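Local coordinates for N-acetylmuramoyl-L-alanine amidase domain-containing protein SAOUHSC_02979 (Staphylococcus aureus, PDB 5T1Q) that probably acts as a secreted cell-wall amidase, this C-terminal piece joining a glucosaminidase-family region to a CHAP domain, at residues A[15-20]-A[309-314]; A[36-41]-A[338-343]; A[62-67]-A[88-93]; A[78-83]-A[155-160]; A[266-271]-A[354-359]. All coordinates share one frame; numbering follows the deposited sequence.

The five contacts fall into two groups. Interactions 3 and 4 lie in the helical, glucosaminidase-family region; both use helix 82-93, and their centres are about 17 Å apart. Interactions 1, 2 and 5 have their second segments in the CHAP part, where 2 and 5 reach the same mixed sheet with centres about 22 Å apart. Interactions 1 and 2 touch through His314 CD2 and Arg343 NH2, 4.2 Å apart. Along the chain, interactions 1 and 2 both span interactions 3 and 4, which close before 5 opens. Segments 15-20 and 36-41 thus tie the N-terminal part to the CHAP domain, strand 37-39 lying between strands 52-54 and 339-345 while Phe37 packs on helix 195-205.

Interaction 1: residues A[15-20]-A[309-314]; sequences KSKPAQ and DQHYGH
Lys17 bends its chain at chi3 (-72°), which places CE beside the carboxylate of Asp309, and NZ then reaches it, the two side chains meeting tip to tip. The resulting salt bridge is short, with NZ 2.7 Å from Asp309 OD1 and directed at the syn lone pair of that oxygen. The same OD1 also takes two backbone N-H groups of its own loop. His311 N, at 3.0 Å from OD1, approaches on the anti side and makes an Asx turn; Tyr312 N, 3.1 Å from OD1, comes from above the carboxylate plane with an almost straight bond (177°). Three donors on one oxygen would favour a charged carboxylate. This loop runs into strand 314-321 of the CHAP domain, whose His314 bonds Glu331 and touches Cys253, consistent with the Cys-His-Glu triad of such domains. Beside the salt bridge, Pro18 O lies 3.5 Å from Tyr312 CE2, oblique to the ring. Gln20 slides past Tyr312 in the opposite direction, its amide plane turned 36° from the ring and its NE2 3.5 Å from Tyr312 CB. Gln20 OE1 is held by Ala275 N. One water lies 2.9 Å from Gly313 O, to which it donates, and 2.7 Å from His314 ND1, lying in the plane of that imidazole; Gln20 NE2 adds a weak bond to it.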
# COMPACT_ATOMS: atom_id res chain seq x y z
N LYS A 15 -6.56 12.25 15.36
CA LYS A 15 -5.81 11.12 14.77
C LYS A 15 -5.93 9.84 15.60
O LYS A 15 -6.07 9.88 16.82
CB LYS A 15 -4.32 11.47 14.59
CG LYS A 15 -3.50 11.52 15.88
CD LYS A 15 -2.04 11.83 15.60
CE LYS A 15 -1.23 11.83 16.89
NZ LYS A 15 0.22 12.02 16.63
N SER A 16 -5.85 8.70 14.92
CA SER A 16 -5.98 7.40 15.57
C SER A 16 -4.89 6.45 15.14
O SER A 16 -4.18 6.70 14.17
CB SER A 16 -7.32 6.76 15.18
OG SER A 16 -8.42 7.59 15.52
N LYS A 17 -4.74 5.36 15.88
CA LYS A 17 -3.85 4.30 15.45
C LYS A 17 -4.57 3.60 14.31
O LYS A 17 -5.79 3.58 14.30
CB LYS A 17 -3.49 3.33 16.57
CG LYS A 17 -2.40 3.87 17.49
CD LYS A 17 -1.78 2.80 18.36
CE LYS A 17 -2.72 2.35 19.46
NZ LYS A 17 -2.06 1.40 20.37
N PRO A 18 -3.83 3.10 13.32
CA PRO A 18 -4.51 2.43 12.22
C PRO A 18 -5.32 1.24 12.71
O PRO A 18 -4.84 0.46 13.52
CB PRO A 18 -3.35 1.95 11.33
CG PRO A 18 -2.28 2.95 11.59
CD PRO A 18 -2.37 3.19 13.06
N ALA A 19 -6.56 1.14 12.24
CA ALA A 19 -7.42 0.03 12.62
C ALA A 19 -6.90 -1.28 12.00
O ALA A 19 -6.53 -1.32 10.84
CB ALA A 19 -8.85 0.29 12.16
N GLN A 20 -6.87 -2.34 12.80
CA GLN A 20 -6.45 -3.68 12.36
C GLN A 20 -7.64 -4.59 12.04
O GLN A 20 -7.45 -5.71 11.53
CB GLN A 20 -5.64 -4.37 13.47
CG GLN A 20 -4.32 -3.69 13.81
CD GLN A 20 -3.47 -4.52 14.75
OE1 GLN A 20 -3.92 -5.54 15.28
NE2 GLN A 20 -2.23 -4.09 14.95
N ASP A 309 2.67 -3.74 19.61
CA ASP A 309 1.76 -2.64 19.97
C ASP A 309 1.08 -2.88 21.33
O ASP A 309 0.50 -3.96 21.59
CB ASP A 309 0.71 -2.47 18.87
CG ASP A 309 -0.06 -1.18 19.00
OD1 ASP A 309 -0.91 -1.05 19.90
OD2 ASP A 309 0.17 -0.31 18.13
N GLN A 310 1.16 -1.86 22.19
CA GLN A 310 0.65 -1.92 23.56
C GLN A 310 -0.83 -2.25 23.72
O GLN A 310 -1.22 -2.81 24.75
CB GLN A 310 0.96 -0.61 24.31
CG GLN A 310 2.43 -0.48 24.74
CD GLN A 310 2.79 -1.34 25.96
OE1 GLN A 310 1.92 -1.71 26.75
NE2 GLN A 310 4.08 -1.64 26.12
N HIS A 311 -1.64 -1.91 22.72
CA HIS A 311 -3.07 -2.18 22.75
C HIS A 311 -3.45 -3.32 21.83
O HIS A 311 -4.15 -4.24 22.24
CB HIS A 311 -3.85 -0.91 22.38
CG HIS A 311 -5.29 -1.14 22.04
ND1 HIS A 311 -6.11 -1.97 22.77
CD2 HIS A 311 -6.08 -0.57 21.09
CE1 HIS A 311 -7.33 -1.94 22.26
NE2 HIS A 311 -7.34 -1.10 21.24
N TYR A 312 -2.93 -3.30 20.61
CA TYR A 312 -3.32 -4.29 19.59
C TYR A 312 -2.47 -5.54 19.46
O TYR A 312 -2.91 -6.49 18.84
CB TYR A 312 -3.36 -3.65 18.19
CG TYR A 312 -4.37 -2.55 17.97
CD1 TYR A 312 -5.66 -2.64 18.46
CD2 TYR A 312 -4.07 -1.47 17.14
CE1 TYR A 312 -6.60 -1.65 18.20
CE2 TYR A 312 -5.00 -0.48 16.87
CZ TYR A 312 -6.26 -0.58 17.41
OH TYR A 312 -7.19 0.41 17.16
N GLY A 313 -1.27 -5.55 20.01
CA GLY A 313 -0.39 -6.69 19.81
C GLY A 313 0.01 -6.72 18.34
O GLY A 313 -0.03 -5.70 17.64
N HIS A 314 0.33 -7.90 17.84
CA HIS A 314 0.77 -8.03 16.48
C HIS A 314 0.58 -9.45 16.00
O HIS A 314 0.49 -10.37 16.81
CB HIS A 314 2.26 -7.62 16.42
CG HIS A 314 2.84 -7.67 15.05
ND1 HIS A 314 2.41 -6.85 14.03
CD2 HIS A 314 3.85 -8.40 14.53
CE1 HIS A 314 3.10 -7.11 12.93
NE2 HIS A 314 3.98 -8.05 13.21
O HOH W 1 0.85 -4.81 15.01

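Interaction 2: residues A[36-41]-A[338-343]; sequences LFETDP and GIISHR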
# COMPACT_ATOMS: atom_id res chain seq x y z
N LEU A 36 1.08 -1.97 -1.81
CA LEU A 36 2.02 -2.52 -0.86
C LEU A 36 3.33 -2.78 -1.58
O LEU A 36 3.36 -3.02 -2.79
CB LEU A 36 1.48 -3.80 -0.26
CG LEU A 36 0.18 -3.57 0.53
CD1 LEU A 36 -0.48 -4.90 0.82
CD2 LEU A 36 0.43 -2.79 1.82
N PHE A 37 4.42 -2.73 -0.81
CA PHE A 37 5.77 -2.89 -1.32
C PHE A 37 6.61 -3.77 -0.41
O PHE A 37 6.39 -3.81 0.80
CB PHE A 37 6.45 -1.52 -1.39
CG PHE A 37 5.82 -0.58 -2.37
CD1 PHE A 37 4.73 0.17 -2.00
CD2 PHE A 37 6.32 -0.46 -3.66
CE1 PHE A 37 4.13 1.03 -2.90
CE2 PHE A 37 5.73 0.40 -4.56
CZ PHE A 37 4.63 1.14 -4.18
N GLU A 38 7.59 -4.43 -1.01
CA GLU A 38 8.53 -5.25 -0.26
C GLU A 38 9.92 -4.67 -0.53
O GLU A 38 10.12 -3.97 -1.53
CB GLU A 38 8.39 -6.70 -0.71
CG GLU A 38 8.74 -7.72 0.37
CD GLU A 38 8.08 -9.07 0.15
OE1 GLU A 38 7.16 -9.16 -0.69
OE2 GLU A 38 8.47 -10.04 0.83
N THR A 39 10.85 -4.90 0.39
CA THR A 39 12.23 -4.44 0.21
C THR A 39 12.89 -5.24 -0.91
O THR A 39 12.76 -6.45 -0.96
CB THR A 39 13.08 -4.56 1.49
OG1 THR A 39 12.79 -5.81 2.13
CG2 THR A 39 12.78 -3.41 2.44
N ASP A 40 13.57 -4.53 -1.81
CA ASP A 40 14.28 -5.14 -2.94
C ASP A 40 15.36 -6.08 -2.41
O ASP A 40 16.24 -5.63 -1.68
CB ASP A 40 14.91 -4.02 -3.78
CG ASP A 40 15.66 -4.52 -5.01
OD1 ASP A 40 15.65 -5.73 -5.32
OD2 ASP A 40 16.29 -3.67 -5.67
N PRO A 41 15.29 -7.39 -2.74
CA PRO A 41 16.32 -8.33 -2.26
C PRO A 41 17.75 -8.07 -2.77
O PRO A 41 18.70 -8.59 -2.18
CB PRO A 41 15.82 -9.71 -2.74
CG PRO A 41 14.83 -9.44 -3.81
CD PRO A 41 14.25 -8.08 -3.54
N GLY A 338 2.85 0.72 4.41
CA GLY A 338 2.67 -0.11 3.20
C GLY A 338 3.87 -0.99 2.84
O GLY A 338 4.04 -1.38 1.69
N ILE A 339 4.69 -1.29 3.84
CA ILE A 339 5.89 -2.09 3.65
C ILE A 339 5.71 -3.48 4.26
O ILE A 339 5.32 -3.60 5.41
CB ILE A 339 7.10 -1.44 4.32
CG1 ILE A 339 7.28 0.01 3.88
CG2 ILE A 339 8.38 -2.25 4.05
CD1 ILE A 339 7.52 0.19 2.41
N ILE A 340 5.99 -4.50 3.47
CA ILE A 340 6.02 -5.87 3.91
C ILE A 340 7.49 -6.15 4.24
O ILE A 340 8.35 -5.87 3.42
CB ILE A 340 5.54 -6.81 2.80
CG1 ILE A 340 4.05 -6.57 2.54
CG2 ILE A 340 5.78 -8.27 3.16
CD1 ILE A 340 3.58 -7.17 1.24
N SER A 341 7.77 -6.62 5.45
CA SER A 341 9.14 -6.89 5.92
C SER A 341 9.22 -8.26 6.61
O SER A 341 8.22 -8.96 6.75
CB SER A 341 9.61 -5.80 6.90
OG SER A 341 8.74 -5.74 8.01
N HIS A 342 10.42 -8.63 7.02
CA HIS A 342 10.65 -9.95 7.59
C HIS A 342 11.76 -9.88 8.61
O HIS A 342 12.62 -9.00 8.54
CB HIS A 342 11.11 -10.93 6.49
CG HIS A 342 10.80 -10.49 5.10
ND1 HIS A 342 11.75 -9.88 4.30
CD2 HIS A 342 9.67 -10.55 4.36
CE1 HIS A 342 11.21 -9.58 3.13
NE2 HIS A 342 9.95 -9.97 3.15
N ARG A 343 11.79 -10.84 9.52
CA ARG A 343 12.85 -10.88 10.52
C ARG A 343 12.89 -12.24 11.18
O ARG A 343 12.02 -13.07 10.96
CB ARG A 343 12.65 -9.78 11.59
CG ARG A 343 11.31 -9.81 12.30
CD ARG A 343 11.13 -8.57 13.18
NE ARG A 343 9.74 -8.46 13.64
CZ ARG A 343 9.31 -8.51 14.90
NH1 ARG A 343 10.13 -8.60 15.93
NH2 ARG A 343 8.00 -8.39 15.12
O HOH W 2 13.98 -7.63 3.65
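Phe37 is bonded to residues 338-343 through both its N and its O, which pairs it with Ile339 in the pattern of parallel strands. Phe37 N donates to Gly338 O at 2.9 Å, and Ile340 N donates to Phe37 O at 2.8 Å. A CA-H...O contact supplements them, Ile339 CA lying 3.4 Å from Phe37 O. In the mixed sheet, strand 37-39 from the N-terminal part thus sits between strand 52-54 and strand 339-345, so that it extends the CHAP sheet with elements from far earlier in the chain. Among charged and polar side chains, His342 NE2 donates to Glu38 OE2 at 2.8 Å with an N-H...O angle of 163°. The bond lies close to the imidazole plane and uses the anti lone pair of the carboxylate, whose plane is turned 51° from the ring. Glu38 CG stands anti to its backbone N (chi1 -151°) and the chain is extended beyond it, spanning the distance to the histidine. On the way the carboxylate packs beside Ile340, Glu38 CD resting 3.9 Å from Ile340 CG2. Apolar pairs form on both faces of the sheet. On the face of Ile340, its CD1 meets Leu36 CB at 4.2 Å. On the other face Phe37 CB approaches Ile339 CD1 at 4.3 Å, where Lys198 of helix 195-205 touches both side chains.

Interaction 3: residues A[62-67]-A[88-93]; sequences QFVKSI and QAILES
Phe63 pushes one side of its ring against the helix that carries Ala89, Ile90 and Ser93. Its CG is anti to the backbone N (chi1 175°) and is thereby carried toward helix 82-93, which the ring then meets with CD2, CE2 and CZ. Ala89 CB lies at the ring edge, in plane, 3.8 Å from CE2, whereas Ile90 crosses the phenyl obliquely with CG1 3.9 Å from CD2. Farther along, Ser93 OG comes to 3.5 Å from Phe63 CZ, standing neither at the face nor at the edge. Two aliphatic contacts flank the ring: Val64 CG2 meets Ile90 CD1 at 3.7 Å, and Ile67 CD1 reaches Ala89 CB at 3.8 Å. Ala89 CB is therefore shared by an aromatic edge and a methyl tip from the same helix. The segment axes pass 10.8 Å apart at 127°, a wide separation bridged by the large Phe63 and Ile67 side chains from one helix and by a small alanine on the other. Helices 58-78 and 82-93 are two successive helices, joined by a short linker and packed at a steep angle in the glucosaminidase-family region. Ile202 of helix 195-205 also packs on Ile90. The polar atom at the interface is dealt with inside its own helix: Ser93 OG donates to Ala89 O, which receives Ser93 N from the opposite face of its plane, and OG is also bonded to Gly96 N. With the Ser93 hydroxyl engaged there, the interface between the segments rests on van der Waals contact among buried side chains, with shape rather than directed bonds setting the fit.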
# COMPACT_ATOMS: atom_id res chain seq x y z
N GLN A 62 -4.04 -4.63 -15.95
CA GLN A 62 -5.32 -4.24 -16.54
C GLN A 62 -5.71 -2.80 -16.15
O GLN A 62 -6.30 -2.08 -16.96
CB GLN A 62 -6.42 -5.23 -16.15
CG GLN A 62 -6.17 -6.65 -16.67
CD GLN A 62 -6.13 -6.73 -18.20
OE1 GLN A 62 -6.96 -6.12 -18.90
NE2 GLN A 62 -5.18 -7.49 -18.72
N PHE A 63 -5.38 -2.38 -14.94
CA PHE A 63 -5.67 -1.01 -14.51
C PHE A 63 -4.86 -0.01 -15.35
O PHE A 63 -5.36 1.05 -15.72
CB PHE A 63 -5.37 -0.84 -13.01
CG PHE A 63 -5.51 0.56 -12.51
CD1 PHE A 63 -6.77 1.08 -12.25
CD2 PHE A 63 -4.39 1.35 -12.29
CE1 PHE A 63 -6.91 2.38 -11.77
CE2 PHE A 63 -4.52 2.65 -11.81
CZ PHE A 63 -5.78 3.16 -11.55
N VAL A 64 -3.61 -0.35 -15.64
CA VAL A 64 -2.77 0.49 -16.48
C VAL A 64 -3.42 0.66 -17.86
O VAL A 64 -3.47 1.77 -18.39
CB VAL A 64 -1.33 -0.08 -16.62
CG1 VAL A 64 -0.56 0.62 -17.73
CG2 VAL A 64 -0.58 0.05 -15.30
N LYS A 65 -3.93 -0.44 -18.43
CA LYS A 65 -4.59 -0.38 -19.75
C LYS A 65 -5.88 0.42 -19.73
O LYS A 65 -6.24 1.03 -20.73
CB LYS A 65 -4.89 -1.78 -20.29
CG LYS A 65 -3.67 -2.62 -20.62
CD LYS A 65 -4.13 -3.98 -21.12
CE LYS A 65 -2.98 -4.93 -21.40
NZ LYS A 65 -3.49 -6.25 -21.91
N SER A 66 -6.58 0.42 -18.60
CA SER A 66 -7.84 1.17 -18.48
C SER A 66 -7.64 2.69 -18.51
O SER A 66 -8.60 3.41 -18.78
CB SER A 66 -8.58 0.82 -17.18
OG SER A 66 -7.93 1.38 -16.05
N ILE A 67 -6.42 3.17 -18.23
CA ILE A 67 -6.15 4.62 -18.21
C ILE A 67 -4.89 5.10 -18.95
O ILE A 67 -4.64 6.30 -18.99
CB ILE A 67 -6.06 5.15 -16.76
CG1 ILE A 67 -4.84 4.57 -16.02
CG2 ILE A 67 -7.35 4.87 -16.00
CD1 ILE A 67 -4.63 5.14 -14.65
N GLN A 88 1.09 7.32 -9.74
CA GLN A 88 0.33 7.87 -8.62
C GLN A 88 -1.07 7.24 -8.57
O GLN A 88 -1.55 6.93 -7.48
CB GLN A 88 0.24 9.40 -8.67
CG GLN A 88 1.50 10.09 -8.19
CD GLN A 88 1.31 11.58 -7.93
OE1 GLN A 88 1.46 12.41 -8.82
NE2 GLN A 88 1.08 11.92 -6.67
N ALA A 89 -1.69 7.03 -9.74
CA ALA A 89 -2.99 6.37 -9.79
C ALA A 89 -2.87 4.96 -9.21
O ALA A 89 -3.68 4.57 -8.37
CB ALA A 89 -3.53 6.32 -11.22
N ILE A 90 -1.86 4.21 -9.66
CA ILE A 90 -1.61 2.85 -9.16
C ILE A 90 -1.42 2.83 -7.63
O ILE A 90 -2.03 2.03 -6.93
CB ILE A 90 -0.37 2.22 -9.84
CG1 ILE A 90 -0.68 1.87 -11.30
CG2 ILE A 90 0.08 0.96 -9.10
CD1 ILE A 90 0.55 1.54 -12.12
N LEU A 91 -0.55 3.72 -7.14
CA LEU A 91 -0.21 3.77 -5.71
C LEU A 91 -1.39 4.16 -4.82
O LEU A 91 -1.72 3.43 -3.87
CB LEU A 91 0.96 4.73 -5.50
CG LEU A 91 1.61 4.86 -4.11
CD1 LEU A 91 2.94 5.57 -4.24
CD2 LEU A 91 0.72 5.58 -3.11
N GLU A 92 -2.03 5.28 -5.16
CA GLU A 92 -3.13 5.84 -4.38
C GLU A 92 -4.43 5.05 -4.42
O GLU A 92 -5.21 5.12 -3.48
CB GLU A 92 -3.40 7.29 -4.83
CG GLU A 92 -2.22 8.25 -4.65
CD GLU A 92 -1.91 8.60 -3.21
OE1 GLU A 92 -2.80 8.48 -2.32
OE2 GLU A 92 -0.77 9.05 -2.95
N SER A 93 -4.69 4.32 -5.51
CA SER A 93 -5.93 3.52 -5.64
C SER A 93 -5.72 2.02 -5.49
O SER A 93 -6.68 1.25 -5.59
CB SER A 93 -6.52 3.74 -7.02
OG SER A 93 -5.73 3.12 -8.01

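Interaction 4: residues A[78-83]-A[155-160]; sequences NDIYAS and LIKNGI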
# COMPACT_ATOMS: atom_id res chain seq x y z
N ASN A 78 -0.95 18.83 -21.33
CA ASN A 78 -0.73 19.65 -20.14
C ASN A 78 0.69 19.65 -19.57
O ASN A 78 0.88 20.12 -18.46
CB ASN A 78 -1.73 19.24 -19.07
CG ASN A 78 -3.16 19.51 -19.49
OD1 ASN A 78 -3.54 20.65 -19.73
ND2 ASN A 78 -3.97 18.47 -19.56
N ASP A 79 1.69 19.16 -20.31
CA ASP A 79 3.09 19.18 -19.84
C ASP A 79 3.32 18.33 -18.56
O ASP A 79 4.04 18.75 -17.65
CB ASP A 79 3.53 20.64 -19.60
CG ASP A 79 5.03 20.80 -19.46
OD1 ASP A 79 5.78 20.00 -20.05
OD2 ASP A 79 5.46 21.77 -18.78
N ILE A 80 2.72 17.14 -18.51
CA ILE A 80 2.82 16.24 -17.36
C ILE A 80 3.40 14.88 -17.77
O ILE A 80 3.12 14.39 -18.88
CB ILE A 80 1.42 16.03 -16.71
CG1 ILE A 80 0.91 17.34 -16.11
CG2 ILE A 80 1.45 14.93 -15.64
CD1 ILE A 80 -0.51 17.29 -15.60
N TYR A 81 4.23 14.29 -16.91
CA TYR A 81 4.73 12.93 -17.14
C TYR A 81 3.58 11.96 -16.92
O TYR A 81 3.09 11.83 -15.80
CB TYR A 81 5.86 12.55 -16.18
CG TYR A 81 7.22 13.09 -16.52
CD1 TYR A 81 8.05 12.42 -17.42
CD2 TYR A 81 7.70 14.24 -15.91
CE1 TYR A 81 9.32 12.90 -17.73
CE2 TYR A 81 8.96 14.73 -16.22
CZ TYR A 81 9.76 14.07 -17.13
OH TYR A 81 11.01 14.57 -17.42
N ALA A 82 3.16 11.29 -17.98
CA ALA A 82 2.10 10.29 -17.89
C ALA A 82 2.52 9.17 -16.93
O ALA A 82 1.70 8.59 -16.22
CB ALA A 82 1.80 9.72 -19.27
N SER A 83 3.82 8.88 -16.93
CA SER A 83 4.38 7.85 -16.05
C SER A 83 4.17 8.18 -14.58
O SER A 83 3.82 7.30 -13.79
CB SER A 83 5.87 7.69 -16.35
OG SER A 83 6.49 8.96 -16.37
N LEU A 155 -4.87 19.94 -10.71
CA LEU A 155 -4.17 20.18 -9.45
C LEU A 155 -2.69 20.46 -9.69
O LEU A 155 -2.14 21.42 -9.15
CB LEU A 155 -4.31 18.98 -8.51
CG LEU A 155 -3.66 19.12 -7.12
CD1 LEU A 155 -4.23 20.30 -6.36
CD2 LEU A 155 -3.84 17.83 -6.33
N ILE A 156 -2.05 19.63 -10.52
CA ILE A 156 -0.63 19.79 -10.83
C ILE A 156 -0.34 21.12 -11.54
O ILE A 156 0.68 21.76 -11.28
CB ILE A 156 -0.10 18.64 -11.71
CG1 ILE A 156 -0.25 17.27 -11.01
CG2 ILE A 156 1.35 18.87 -12.12
CD1 ILE A 156 0.50 17.14 -9.70
N LYS A 157 -1.23 21.52 -12.44
CA LYS A 157 -1.04 22.75 -13.23
C LYS A 157 -1.41 24.03 -12.50
O LYS A 157 -0.70 25.01 -12.62
CB LYS A 157 -1.79 22.66 -14.57
CG LYS A 157 -1.33 21.50 -15.45
CD LYS A 157 0.15 21.56 -15.82
CE LYS A 157 0.44 22.70 -16.79
NZ LYS A 157 1.88 22.84 -17.10
N ASN A 158 -2.51 24.01 -11.74
CA ASN A 158 -2.99 25.20 -11.03
C ASN A 158 -2.52 25.33 -9.58
O ASN A 158 -2.50 26.42 -9.03
CB ASN A 158 -4.52 25.24 -11.07
CG ASN A 158 -5.06 25.19 -12.49
OD1 ASN A 158 -4.50 25.78 -13.40
ND2 ASN A 158 -6.17 24.48 -12.67
N GLY A 159 -2.19 24.21 -8.94
CA GLY A 159 -1.68 24.24 -7.57
C GLY A 159 -2.72 24.54 -6.50
O GLY A 159 -3.87 24.12 -6.61
N ILE A 160 -2.30 25.27 -5.47
CA ILE A 160 -3.17 25.61 -4.33
C ILE A 160 -3.09 27.09 -3.93
O ILE A 160 -2.23 27.85 -4.41
CB ILE A 160 -2.82 24.77 -3.08
CG1 ILE A 160 -1.40 25.10 -2.58
CG2 ILE A 160 -2.97 23.28 -3.37
CD1 ILE A 160 -1.04 24.48 -1.25
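Asn78, in the last turn of helix 58-78, has its backbone O met by the aliphatic part of Lys157. The lysine is bent at both chi2 (-59°) and chi3 (-70°); its CD and CE lie just beyond the end of Asn78 O, both 3.1 Å from it, and NZ ends 3.2 Å from Asn78 O. Next comes Asp79, the residue that leaves the helix with a positive phi of 63°. Its side chain crosses that of Lys157 at about a right angle, CB 3.7 Å from NZ; OD2 stays 4.1 Å from NZ, beyond salt-bridge distance, although the charges would still attract, and OD2 is bonded to Ser173 OG. Ile80 points its CB toward helix 145-158. Its CD1 packs obliquely against Ile156 CB at 4.1 Å, while CG1 lies 4.3 Å from Lys157 CD, making the lysine chain an apolar neighbour as well as a charged one. Trp171 engages Lys157 by a cation-pi contact and Ile156 O through its NE1. In this glucosaminidase-family (lysozyme-clan) region, the linker between helices 58-78 and 82-93 is thereby placed against the last turn of helix 145-158.

Interaction 5: residues A[266-271]-A[354-359]; sequences TSISGD and SYITGK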
# COMPACT_ATOMS: atom_id res chain seq x y z
N THR A 266 -4.54 -22.37 2.79
CA THR A 266 -5.08 -22.53 4.14
C THR A 266 -5.72 -21.21 4.52
O THR A 266 -5.26 -20.14 4.11
CB THR A 266 -4.02 -22.97 5.18
OG1 THR A 266 -3.32 -21.85 5.71
CG2 THR A 266 -3.04 -23.98 4.57
N SER A 267 -6.79 -21.28 5.29
CA SER A 267 -7.50 -20.08 5.66
C SER A 267 -7.71 -19.92 7.16
O SER A 267 -7.61 -20.87 7.94
CB SER A 267 -8.86 -20.06 4.96
OG SER A 267 -9.68 -21.13 5.41
N ILE A 268 -7.99 -18.67 7.51
CA ILE A 268 -8.28 -18.25 8.86
C ILE A 268 -9.47 -17.29 8.72
O ILE A 268 -9.51 -16.50 7.78
CB ILE A 268 -7.01 -17.63 9.48
CG1 ILE A 268 -7.13 -17.59 10.99
CG2 ILE A 268 -6.72 -16.23 8.91
CD1 ILE A 268 -5.80 -17.39 11.67
N SER A 269 -10.45 -17.35 9.63
CA SER A 269 -11.65 -16.49 9.51
C SER A 269 -11.40 -14.98 9.64
O SER A 269 -10.34 -14.55 10.12
CB SER A 269 -12.76 -16.91 10.47
OG SER A 269 -12.31 -16.88 11.80
N GLY A 270 -12.40 -14.22 9.23
CA GLY A 270 -12.33 -12.77 9.23
C GLY A 270 -12.86 -12.10 10.48
O GLY A 270 -12.86 -10.86 10.55
N ASP A 271 -13.27 -12.91 11.46
CA ASP A 271 -13.87 -12.42 12.70
C ASP A 271 -12.93 -12.47 13.91
O ASP A 271 -13.39 -12.39 15.06
CB ASP A 271 -15.16 -13.22 13.01
CG ASP A 271 -14.88 -14.65 13.59
OD1 ASP A 271 -13.80 -15.26 13.34
OD2 ASP A 271 -15.75 -15.17 14.33
N SER A 354 2.15 -17.59 20.34
CA SER A 354 1.09 -18.54 19.97
C SER A 354 1.07 -18.72 18.48
O SER A 354 1.19 -17.74 17.74
CB SER A 354 -0.27 -18.06 20.42
OG SER A 354 -0.38 -18.14 21.80
N TYR A 355 0.93 -19.97 18.05
CA TYR A 355 0.91 -20.33 16.63
C TYR A 355 -0.44 -20.92 16.26
O TYR A 355 -0.87 -21.88 16.87
CB TYR A 355 2.02 -21.31 16.34
CG TYR A 355 3.36 -20.72 16.69
CD1 TYR A 355 3.86 -20.80 18.01
CD2 TYR A 355 4.12 -20.04 15.74
CE1 TYR A 355 5.07 -20.20 18.35
CE2 TYR A 355 5.33 -19.46 16.08
CZ TYR A 355 5.79 -19.53 17.39
OH TYR A 355 7.00 -18.98 17.72
N ILE A 356 -1.11 -20.32 15.28
CA ILE A 356 -2.42 -20.78 14.83
C ILE A 356 -2.27 -21.52 13.51
O ILE A 356 -1.80 -20.95 12.52
CB ILE A 356 -3.38 -19.59 14.60
CG1 ILE A 356 -3.50 -18.73 15.87
CG2 ILE A 356 -4.77 -20.09 14.18
CD1 ILE A 356 -4.17 -17.38 15.63
N THR A 357 -2.67 -22.78 13.48
CA THR A 357 -2.68 -23.54 12.22
C THR A 357 -3.99 -23.23 11.53
O THR A 357 -5.04 -23.38 12.13
CB THR A 357 -2.55 -25.05 12.48
OG1 THR A 357 -1.31 -25.30 13.15
CG2 THR A 357 -2.59 -25.86 11.16
N GLY A 358 -3.94 -22.78 10.28
CA GLY A 358 -5.17 -22.48 9.51
C GLY A 358 -5.86 -23.75 9.03
O GLY A 358 -5.28 -24.82 9.05
N LYS A 359 -7.11 -23.61 8.60
CA LYS A 359 -7.89 -24.73 8.07
C LYS A 359 -7.85 -24.73 6.56
O LYS A 359 -7.15 -23.90 5.97
CB LYS A 359 -9.33 -24.66 8.56
CG LYS A 359 -9.45 -24.95 10.04
CD LYS A 359 -10.82 -24.56 10.57
CE LYS A 359 -10.86 -24.67 12.08
NZ LYS A 359 -12.03 -23.96 12.66
OXT LYS A 359 -8.49 -25.54 5.88
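Ser267 and Lys359 fasten the C-terminal end of the CHAP-domain chain, just past strand 354-357, next to the outermost strand 288-290, to the loop between helices 253-262 and 278-284. The link is a reciprocal pair of backbone bonds. Ser267 N donates to Lys359 O, one oxygen of the terminal carboxylate, at 2.7 Å and 161°, although tilted from the carboxylate plane; in return Lys359 N donates to Ser267 O at 2.9 Å. The touching parts run 117° apart, so the two chains meet at an angle rather than as a regular strand pair. The same terminal oxygen draws close to Thr266, whose CA is 3.1 Å from Lys359 O in a CA-H...O contact. Gly358 CA lies 3.3 Å from Ser267 O, and its lack of a side chain lets the backbones come this close. The lysine end leads away: NZ is bonded to Arg285 O, and the side chain makes a cation-pi contact with Tyr287. Among the side chains, Ile268 and Ile356 both pack on Trp278, followed by Asn279 and Asn280, which are among the sodium-binding residues. The two isoleucine side chains cross at about a right angle, Ile268 CD1 reaching Ile356 CG2 at 3.8 Å.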